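Peptidase M16 C-terminal domain-containing protein (Enterococcus faecalis, PDB 3D3Y) is of unknown function but belongs to the peptidase M16 family and probably binds a metal ion. Local coordinates at residues 144-147 with 151-154; 324-329 with 413-418; 280-285 with 315-320. All coordinates share one frame; numbering follows the deposited sequence.

Interaction 1: residues 144-147 with 151-154; sequences ESIV and QTYA
The Tyr153 ring meets Val147 obliquely: the carbonyl O of Val147 comes to it at a slant, and Val147 CG1 grazes Tyr153 CD1 at 4.3 Å. The nearest approach of this pair lies at the root of the ring, where Val147 O is 3.7 Å from Tyr153 CB. With CG anti to the backbone N (chi1 177°), the tyrosine carries its ring away from Val147, toward strand 244-251, where its hydroxyl OH hydrogen-bonds to Glu248 and ties the far end of the ring to the neighbouring sheet.

One residue earlier in each helix a second pair meets. Ile146 CG2 and Thr152 CG2, both methyl branches, come to 3.9 Å with the two side chains crossing at an angle, and Ile146 O rests 3.8 Å from Thr152 CB. No hydrogen bond links the segments: Ile146 O is 4.3 Å from Tyr153 N, and across the two segments Ile146 O and Val147 O each have a side-chain CB as their closest contact. Outside them, Val147 O takes a weak hydrogen bond from Lys150, while Thr152 N is bonded to the Asp149 carboxylate.

The 178 Å² buried is a small surface seam in which carbonyl oxygens and methyl groups both take part. It is typical of two consecutive helices joined by a very short link, helix 129-148 running almost directly into helix 150-162.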
loop_
_atom_site.group_PDB
_atom_site.type_symbol
_atom_site.label_atom_id
_atom_site.label_comp_id
_atom_site.label_asym_id
_atom_site.label_seq_id
_atom_site.Cartn_x
_atom_site.Cartn_y
_atom_site.Cartn_z
ATOM N N GLU A 144 -13.822 12.229 1.684
ATOM C CA GLU A 144 -14.968 12.310 2.604
ATOM C C GLU A 144 -15.647 10.959 2.926
ATOM O O GLU A 144 -16.035 10.738 4.072
ATOM C CB GLU A 144 -15.983 13.347 2.133
ATOM C CG GLU A 144 -15.451 14.757 2.337
ATOM C CD GLU A 144 -16.325 15.844 1.742
ATOM O OE1 GLU A 144 -17.144 15.563 0.843
ATOM O OE2 GLU A 144 -16.169 17.003 2.180
ATOM N N SER A 145 -15.759 10.059 1.942
ATOM C CA SER A 145 -16.283 8.710 2.203
ATOM C C SER A 145 -15.326 7.890 3.092
ATOM O O SER A 145 -15.752 7.173 3.993
ATOM C CB SER A 145 -16.598 7.971 0.899
ATOM O OG SER A 145 -15.404 7.721 0.177
ATOM N N ILE A 146 -14.029 8.016 2.854
ATOM C CA ILE A 146 -13.036 7.413 3.744
ATOM C C ILE A 146 -13.291 7.790 5.198
ATOM O O ILE A 146 -13.447 6.923 6.047
ATOM C CB ILE A 146 -11.581 7.788 3.326
ATOM C CG1 ILE A 146 -11.167 6.976 2.103
ATOM C CG2 ILE A 146 -10.609 7.546 4.471
ATOM C CD1 ILE A 146 -11.200 5.470 2.329
ATOM N N VAL A 147 -13.363 9.088 5.457
ATOM C CA VAL A 147 -13.567 9.653 6.785
ATOM C C VAL A 147 -14.940 9.312 7.398
ATOM O O VAL A 147 -15.084 9.281 8.620
ATOM C CB VAL A 147 -13.324 11.200 6.732
ATOM C CG1 VAL A 147 -14.053 11.964 7.859
ATOM C CG2 VAL A 147 -11.838 11.504 6.721
ATOM N N GLN A 151 -14.467 3.134 11.405
ATOM C CA GLN A 151 -13.343 2.218 11.616
ATOM C C GLN A 151 -12.091 2.728 10.905
ATOM O O GLN A 151 -11.034 2.779 11.509
ATOM C CB GLN A 151 -13.690 0.766 11.218
ATOM C CG GLN A 151 -12.463 -0.180 11.001
ATOM C CD GLN A 151 -12.796 -1.667 11.168
ATOM O OE1 GLN A 151 -13.962 -2.063 11.202
ATOM N NE2 GLN A 151 -11.761 -2.493 11.289
ATOM N N THR A 152 -12.234 3.116 9.635
ATOM C CA THR A 152 -11.145 3.653 8.846
ATOM C C THR A 152 -10.665 4.954 9.474
ATOM O O THR A 152 -9.469 5.127 9.665
ATOM C CB THR A 152 -11.537 3.865 7.356
ATOM O OG1 THR A 152 -12.060 2.642 6.834
ATOM C CG2 THR A 152 -10.325 4.251 6.516
ATOM N N TYR A 153 -11.591 5.843 9.825
ATOM C CA TYR A 153 -11.222 7.095 10.463
ATOM C C TYR A 153 -10.342 6.865 11.724
ATOM O O TYR A 153 -9.287 7.488 11.886
ATOM C CB TYR A 153 -12.456 7.930 10.819
ATOM C CG TYR A 153 -12.051 9.201 11.542
ATOM C CD1 TYR A 153 -11.457 10.255 10.842
ATOM C CD2 TYR A 153 -12.181 9.321 12.914
ATOM C CE1 TYR A 153 -11.039 11.402 11.493
ATOM C CE2 TYR A 153 -11.777 10.472 13.580
ATOM C CZ TYR A 153 -11.200 11.504 12.858
ATOM O OH TYR A 153 -10.783 12.657 13.497
ATOM N N ALA A 154 -10.801 5.977 12.602
ATOM C CA ALA A 154 -10.129 5.705 13.860
ATOM C C ALA A 154 -8.760 5.064 13.639
ATOM O O ALA A 154 -7.845 5.278 14.443
ATOM C CB ALA A 154 -10.997 4.846 14.757
#

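Interaction 2: residues 324-329 with 413-418; sequences KNRNQV and QAIFFL
Arg326 reaches from the first turn of helix 326-341 to Phe417 and Ile415 of strand 411-421, and its atoms meet the strand in sequence. CB stands 4.1 Å from CZ at the outer end of the Phe417 ring. Because CG is anti to the backbone N (chi1 169°) and the chain then stays extended to NE, the side chain is carried along the ring instead of turning back on the helix. CD lies over one ring face, displaced toward the rim, in a CH-pi contact: it is 4.2 Å from the Phe417 ring centroid, 24° off the ring normal.

This places the contact in the alpha/beta half of the chain built on the five-stranded mixed sheet, where helix 326-341 lies against one face; Phe416 and Leu418 point to the other, toward helix 150-162.

Beyond CD, Arg326 NE is 3.8 Å from Phe417 CD2, which sits at the guanidinium edge. The planes of ring and guanidinium stand 73° apart, so they are not stacked. At the tip the two nitrogens diverge. Arg326 NH1 donates to Asn327 OD1 at 3.0 Å, with the oxygen in the guanidinium plane. Arg326 NH2 comes within 3.8 Å of Ile415 CG2 and forms a salt bridge with Glu245 of the adjoining strand 244-251. These two polar partners probably hold the guanidinium's orientation about the CD-NE bond.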
loop_
_atom_site.group_PDB
_atom_site.type_symbol
_atom_site.label_atom_id
_atom_site.label_comp_id
_atom_site.label_asym_id
_atom_site.label_seq_id
_atom_site.Cartn_x
_atom_site.Cartn_y
_atom_site.Cartn_z
ATOM N N LYS A 324 -18.233 2.687 27.373
ATOM C CA LYS A 324 -18.156 2.452 28.839
ATOM C C LYS A 324 -17.154 1.354 29.258
ATOM O O LYS A 324 -16.692 1.335 30.406
ATOM C CB LYS A 324 -19.548 2.196 29.449
ATOM C CG LYS A 324 -20.104 0.792 29.234
ATOM C CD LYS A 324 -21.415 0.501 30.024
ATOM C CE LYS A 324 -21.186 0.232 31.543
ATOM N NZ LYS A 324 -22.492 0.076 32.352
ATOM N N ASN A 325 -16.785 0.481 28.319
ATOM C CA ASN A 325 -15.916 -0.669 28.586
ATOM C C ASN A 325 -14.436 -0.433 28.215
ATOM O O ASN A 325 -13.639 -1.381 28.189
ATOM C CB ASN A 325 -16.468 -1.917 27.867
ATOM C CG ASN A 325 -17.837 -2.369 28.395
ATOM O OD1 ASN A 325 -18.065 -2.405 29.602
ATOM N ND2 ASN A 325 -18.730 -2.765 27.492
ATOM N N ARG A 326 -14.072 0.830 27.938
ATOM C CA ARG A 326 -12.733 1.163 27.448
ATOM C C ARG A 326 -11.622 0.548 28.302
ATOM O O ARG A 326 -10.748 -0.174 27.788
ATOM C CB ARG A 326 -12.553 2.679 27.362
ATOM C CG ARG A 326 -11.110 3.146 27.114
ATOM C CD ARG A 326 -10.836 4.587 27.642
ATOM N NE ARG A 326 -9.600 5.144 27.059
ATOM C CZ ARG A 326 -8.376 5.006 27.572
ATOM N NH1 ARG A 326 -8.189 4.334 28.708
ATOM N NH2 ARG A 326 -7.324 5.540 26.948
ATOM N N ASN A 327 -11.672 0.813 29.610
ATOM C CA ASN A 327 -10.596 0.371 30.514
ATOM C C ASN A 327 -10.584 -1.133 30.658
ATOM O O ASN A 327 -9.521 -1.748 30.643
ATOM C CB ASN A 327 -10.677 1.089 31.868
ATOM C CG ASN A 327 -10.505 2.605 31.728
ATOM O OD1 ASN A 327 -9.640 3.075 30.994
ATOM N ND2 ASN A 327 -11.358 3.373 32.409
ATOM N N GLN A 328 -11.755 -1.748 30.761
ATOM C CA GLN A 328 -11.798 -3.213 30.823
ATOM C C GLN A 328 -11.293 -3.887 29.540
ATOM O O GLN A 328 -10.597 -4.910 29.603
ATOM C CB GLN A 328 -13.194 -3.715 31.156
ATOM C CG GLN A 328 -13.206 -5.174 31.511
ATOM C CD GLN A 328 -14.522 -5.614 32.074
ATOM O OE1 GLN A 328 -15.411 -4.790 32.350
ATOM N NE2 GLN A 328 -14.675 -6.937 32.244
ATOM N N VAL A 329 -11.635 -3.331 28.378
ATOM C CA VAL A 329 -11.099 -3.851 27.132
ATOM C C VAL A 329 -9.561 -3.688 27.098
ATOM O O VAL A 329 -8.857 -4.594 26.672
ATOM C CB VAL A 329 -11.741 -3.188 25.890
ATOM C CG1 VAL A 329 -11.014 -3.629 24.585
ATOM C CG2 VAL A 329 -13.260 -3.522 25.784
ATOM N N GLN A 413 2.574 2.094 22.415
ATOM C CA GLN A 413 3.007 3.482 22.200
ATOM C C GLN A 413 1.876 4.504 22.122
ATOM O O GLN A 413 2.042 5.658 22.528
ATOM C CB GLN A 413 3.877 3.588 20.932
ATOM C CG GLN A 413 5.297 2.921 21.066
ATOM C CD GLN A 413 6.228 3.672 22.007
ATOM O OE1 GLN A 413 6.223 3.458 23.242
ATOM N NE2 GLN A 413 7.032 4.559 21.445
ATOM N N ALA A 414 0.725 4.099 21.598
ATOM C CA ALA A 414 -0.354 5.052 21.413
ATOM C C ALA A 414 -1.689 4.341 21.532
ATOM O O ALA A 414 -1.812 3.173 21.187
ATOM C CB ALA A 414 -0.207 5.773 20.049
ATOM N N ILE A 415 -2.682 5.047 22.051
ATOM C CA ILE A 415 -4.030 4.515 22.145
ATOM C C ILE A 415 -4.938 5.629 21.625
ATOM O O ILE A 415 -4.849 6.782 22.089
ATOM C CB ILE A 415 -4.453 4.258 23.620
ATOM C CG1 ILE A 415 -3.630 3.147 24.265
ATOM C CG2 ILE A 415 -5.988 3.984 23.719
ATOM C CD1 ILE A 415 -3.745 3.128 25.768
ATOM N N PHE A 416 -5.807 5.303 20.674
ATOM C CA PHE A 416 -6.768 6.284 20.208
ATOM C C PHE A 416 -8.161 5.770 20.502
ATOM O O PHE A 416 -8.496 4.622 20.169
ATOM C CB PHE A 416 -6.615 6.568 18.701
ATOM C CG PHE A 416 -7.622 7.570 18.184
ATOM C CD1 PHE A 416 -7.449 8.927 18.409
ATOM C CD2 PHE A 416 -8.790 7.138 17.545
ATOM C CE1 PHE A 416 -8.409 9.853 17.957
ATOM C CE2 PHE A 416 -9.762 8.047 17.094
ATOM C CZ PHE A 416 -9.576 9.403 17.303
ATOM N N PHE A 417 -8.959 6.621 21.135
ATOM C CA PHE A 417 -10.314 6.292 21.545
ATOM C C PHE A 417 -11.306 7.242 20.865
ATOM O O PHE A 417 -11.276 8.459 21.081
ATOM C CB PHE A 417 -10.380 6.386 23.077
ATOM C CG PHE A 417 -11.737 6.075 23.686
ATOM C CD1 PHE A 417 -12.538 5.053 23.190
ATOM C CD2 PHE A 417 -12.180 6.798 24.796
ATOM C CE1 PHE A 417 -13.772 4.743 23.789
ATOM C CE2 PHE A 417 -13.427 6.510 25.395
ATOM C CZ PHE A 417 -14.216 5.464 24.890
ATOM N N LEU A 418 -12.164 6.691 20.006
ATOM C CA LEU A 418 -13.203 7.496 19.374
ATOM C C LEU A 418 -14.463 7.200 20.141
ATOM O O LEU A 418 -15.023 6.106 20.021
ATOM C CB LEU A 418 -13.372 7.180 17.878
ATOM C CG LEU A 418 -14.317 8.084 17.063
ATOM C CD1 LEU A 418 -13.695 9.488 16.850
ATOM C CD2 LEU A 418 -14.584 7.470 15.735
#

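Interaction 3: residues 280-285 with 315-320; sequences GIFGGF and MTVQTG. With ACT (acetate ion), chain E.
Phe282 supplies more than half of the 105 Å² buried here, and Met315 and Val317 divide the remainder almost equally. The phenylalanine projects from the last turns of helix 272-284 with CG anti to its backbone N (chi1 -177°), which drives the ring toward strand 314-321, and the CD2-CE2 side of the ring meets the two strand residues.

Met315, a selenomethionine, reaches that rim with its selenium: SE is 3.8 Å from Phe282 CD2 and lies 5.0 Å from the ring centroid, 81° off the ring normal. The direction is almost in the ring plane, so this Met-aromatic contact is of the edge type and not over the face. The methionine chain is bent at chi2 and chi3, and its terminal CE also comes to the ring edge, 3.9 Å from Phe282 CE2. Val317 uses a single branch, CG2, which packs tightly at 3.5 Å from Phe282 CE2; the two side chains cross at about a right angle.

The arrangement is helix-on-sheet packing in the C-terminal alpha/beta half of this M16-family chain. Met315 and Val317, two residues apart, face the helices from one side of the five-stranded sheet, and Ile333, Leu337 and Ile340 of helix 326-341 close around Phe282, whose ring also meets that of Phe278.

Thr316, between them, points away from the helix, as strand geometry requires. Its OG1 donates a hydrogen bond to O of a bound acetate ion at 2.8 Å, and its methyl CG2 touches the same acetate O at 3.5 Å. The acetate probably came from the crystallisation liquor, so it is no evidence of a natural ligand.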
loop_
_atom_site.group_PDB
_atom_site.type_symbol
_atom_site.label_atom_id
_atom_site.label_comp_id
_atom_site.label_asym_id
_atom_site.label_seq_id
_atom_site.Cartn_x
_atom_site.Cartn_y
_atom_site.Cartn_z
ATOM N N GLY A 280 -1.022 -13.545 13.901
ATOM C CA GLY A 280 -2.145 -14.452 13.712
ATOM C C GLY A 280 -2.717 -14.963 15.023
ATOM O O GLY A 280 -3.933 -15.072 15.152
ATOM N N ILE A 281 -1.846 -15.256 16.000
ATOM C CA ILE A 281 -2.287 -15.835 17.278
ATOM C C ILE A 281 -2.916 -14.762 18.163
ATOM O O ILE A 281 -3.826 -15.043 18.952
ATOM C CB ILE A 281 -1.083 -16.481 18.005
ATOM C CG1 ILE A 281 -0.652 -17.775 17.301
ATOM C CG2 ILE A 281 -1.373 -16.759 19.483
ATOM C CD1 ILE A 281 0.817 -18.183 17.681
ATOM N N PHE A 282 -2.383 -13.546 18.064
ATOM C CA PHE A 282 -2.798 -12.419 18.926
ATOM C C PHE A 282 -4.192 -11.901 18.512
ATOM O O PHE A 282 -5.147 -11.969 19.295
ATOM C CB PHE A 282 -1.700 -11.328 18.929
ATOM C CG PHE A 282 -1.971 -10.148 19.841
ATOM C CD1 PHE A 282 -2.498 -10.316 21.139
ATOM C CD2 PHE A 282 -1.646 -8.861 19.419
ATOM C CE1 PHE A 282 -2.730 -9.201 21.996
ATOM C CE2 PHE A 282 -1.872 -7.749 20.237
ATOM C CZ PHE A 282 -2.389 -7.910 21.552
ATOM N N GLY A 283 -4.338 -11.459 17.270
ATOM C CA GLY A 283 -5.603 -10.891 16.812
ATOM C C GLY A 283 -5.830 -11.000 15.315
ATOM O O GLY A 283 -6.751 -10.404 14.801
ATOM N N GLY A 284 -5.004 -11.766 14.601
ATOM C CA GLY A 284 -5.029 -11.719 13.132
ATOM C C GLY A 284 -6.155 -12.503 12.477
ATOM O O GLY A 284 -6.645 -12.140 11.385
ATOM N N PHE A 285 -6.557 -13.578 13.144
ATOM C CA PHE A 285 -7.482 -14.561 12.608
ATOM C C PHE A 285 -8.609 -14.832 13.614
ATOM O O PHE A 285 -8.473 -14.482 14.782
ATOM C CB PHE A 285 -6.716 -15.865 12.360
ATOM C CG PHE A 285 -5.719 -15.799 11.234
ATOM C CD1 PHE A 285 -6.118 -15.478 9.935
ATOM C CD2 PHE A 285 -4.385 -16.150 11.447
ATOM C CE1 PHE A 285 -5.198 -15.469 8.872
ATOM C CE2 PHE A 285 -3.463 -16.128 10.391
ATOM C CZ PHE A 285 -3.866 -15.770 9.104
HETATM N N MSE A 315 2.503 -2.352 14.811
HETATM C CA MSE A 315 1.425 -3.328 14.868
HETATM C C MSE A 315 0.271 -2.578 15.493
HETATM O O MSE A 315 0.515 -1.808 16.358
HETATM C CB MSE A 315 1.852 -4.421 15.845
HETATM C CG MSE A 315 1.303 -5.779 15.702
HETATM SE SE MSE A 315 0.393 -6.530 17.176
HETATM C CE MSE A 315 -0.605 -5.123 17.630
ATOM N N THR A 316 -0.967 -2.822 15.064
ATOM C CA THR A 316 -2.138 -2.148 15.644
ATOM C C THR A 316 -3.190 -3.175 16.029
ATOM O O THR A 316 -3.251 -4.283 15.441
ATOM C CB THR A 316 -2.803 -1.169 14.662
ATOM O OG1 THR A 316 -3.366 -1.906 13.583
ATOM C CG2 THR A 316 -1.822 -0.146 14.112
ATOM N N VAL A 317 -3.956 -2.828 17.054
ATOM C CA VAL A 317 -5.101 -3.558 17.452
ATOM C C VAL A 317 -6.228 -2.562 17.273
ATOM O O VAL A 317 -6.118 -1.410 17.719
ATOM C CB VAL A 317 -5.010 -4.024 18.938
ATOM C CG1 VAL A 317 -6.387 -4.544 19.460
ATOM C CG2 VAL A 317 -3.970 -5.131 19.095
ATOM N N GLN A 318 -7.297 -2.997 16.609
ATOM C CA GLN A 318 -8.470 -2.165 16.398
ATOM C C GLN A 318 -9.702 -2.869 16.966
ATOM O O GLN A 318 -9.909 -4.048 16.677
ATOM C CB GLN A 318 -8.665 -1.953 14.896
ATOM C CG GLN A 318 -7.532 -1.170 14.229
ATOM C CD GLN A 318 -7.792 -1.023 12.749
ATOM O OE1 GLN A 318 -8.886 -0.606 12.320
ATOM N NE2 GLN A 318 -6.805 -1.399 11.954
ATOM N N THR A 319 -10.503 -2.153 17.764
ATOM C CA THR A 319 -11.737 -2.687 18.336
ATOM C C THR A 319 -12.916 -1.721 18.129
ATOM O O THR A 319 -12.720 -0.506 18.028
ATOM C CB THR A 319 -11.574 -3.002 19.869
ATOM O OG1 THR A 319 -11.511 -1.792 20.627
ATOM C CG2 THR A 319 -10.257 -3.817 20.152
ATOM N N GLY A 320 -14.118 -2.282 18.049
ATOM C CA GLY A 320 -15.382 -1.538 18.225
ATOM C C GLY A 320 -15.988 -2.013 19.531
ATOM O O GLY A 320 -16.085 -3.250 19.793
HETATM C C ACT E . -1.667 -1.326 10.341
HETATM O O ACT E . -2.788 -1.183 10.912
HETATM O OXT ACT E . -0.791 -2.077 10.885
HETATM C CH3 ACT E . -1.392 -0.603 9.062
#

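In the fold
Interactions 2 and 3 are buried and reach the same five-stranded sheet, through strands 411-421 and 314-321; helix 326-341 contributes to the first and also packs around the second. Interaction 1 lies nearer the surface, between consecutive helices, yet its helix 150-162 backs that same sheet: Tyr153 CE2 is 3.9 Å from Leu418 CD1, and Ala154 O is 3.7 Å from Phe416 CD2. The chemistry follows position. Interaction 3 is wholly apolar between its segments, interaction 2 lays a charged arginine along an aromatic ring, and interaction 1 mixes a methyl-methyl touch with carbonyl oxygens set against side-chain CB atoms. None of the three has a hydrogen bond across its two segments.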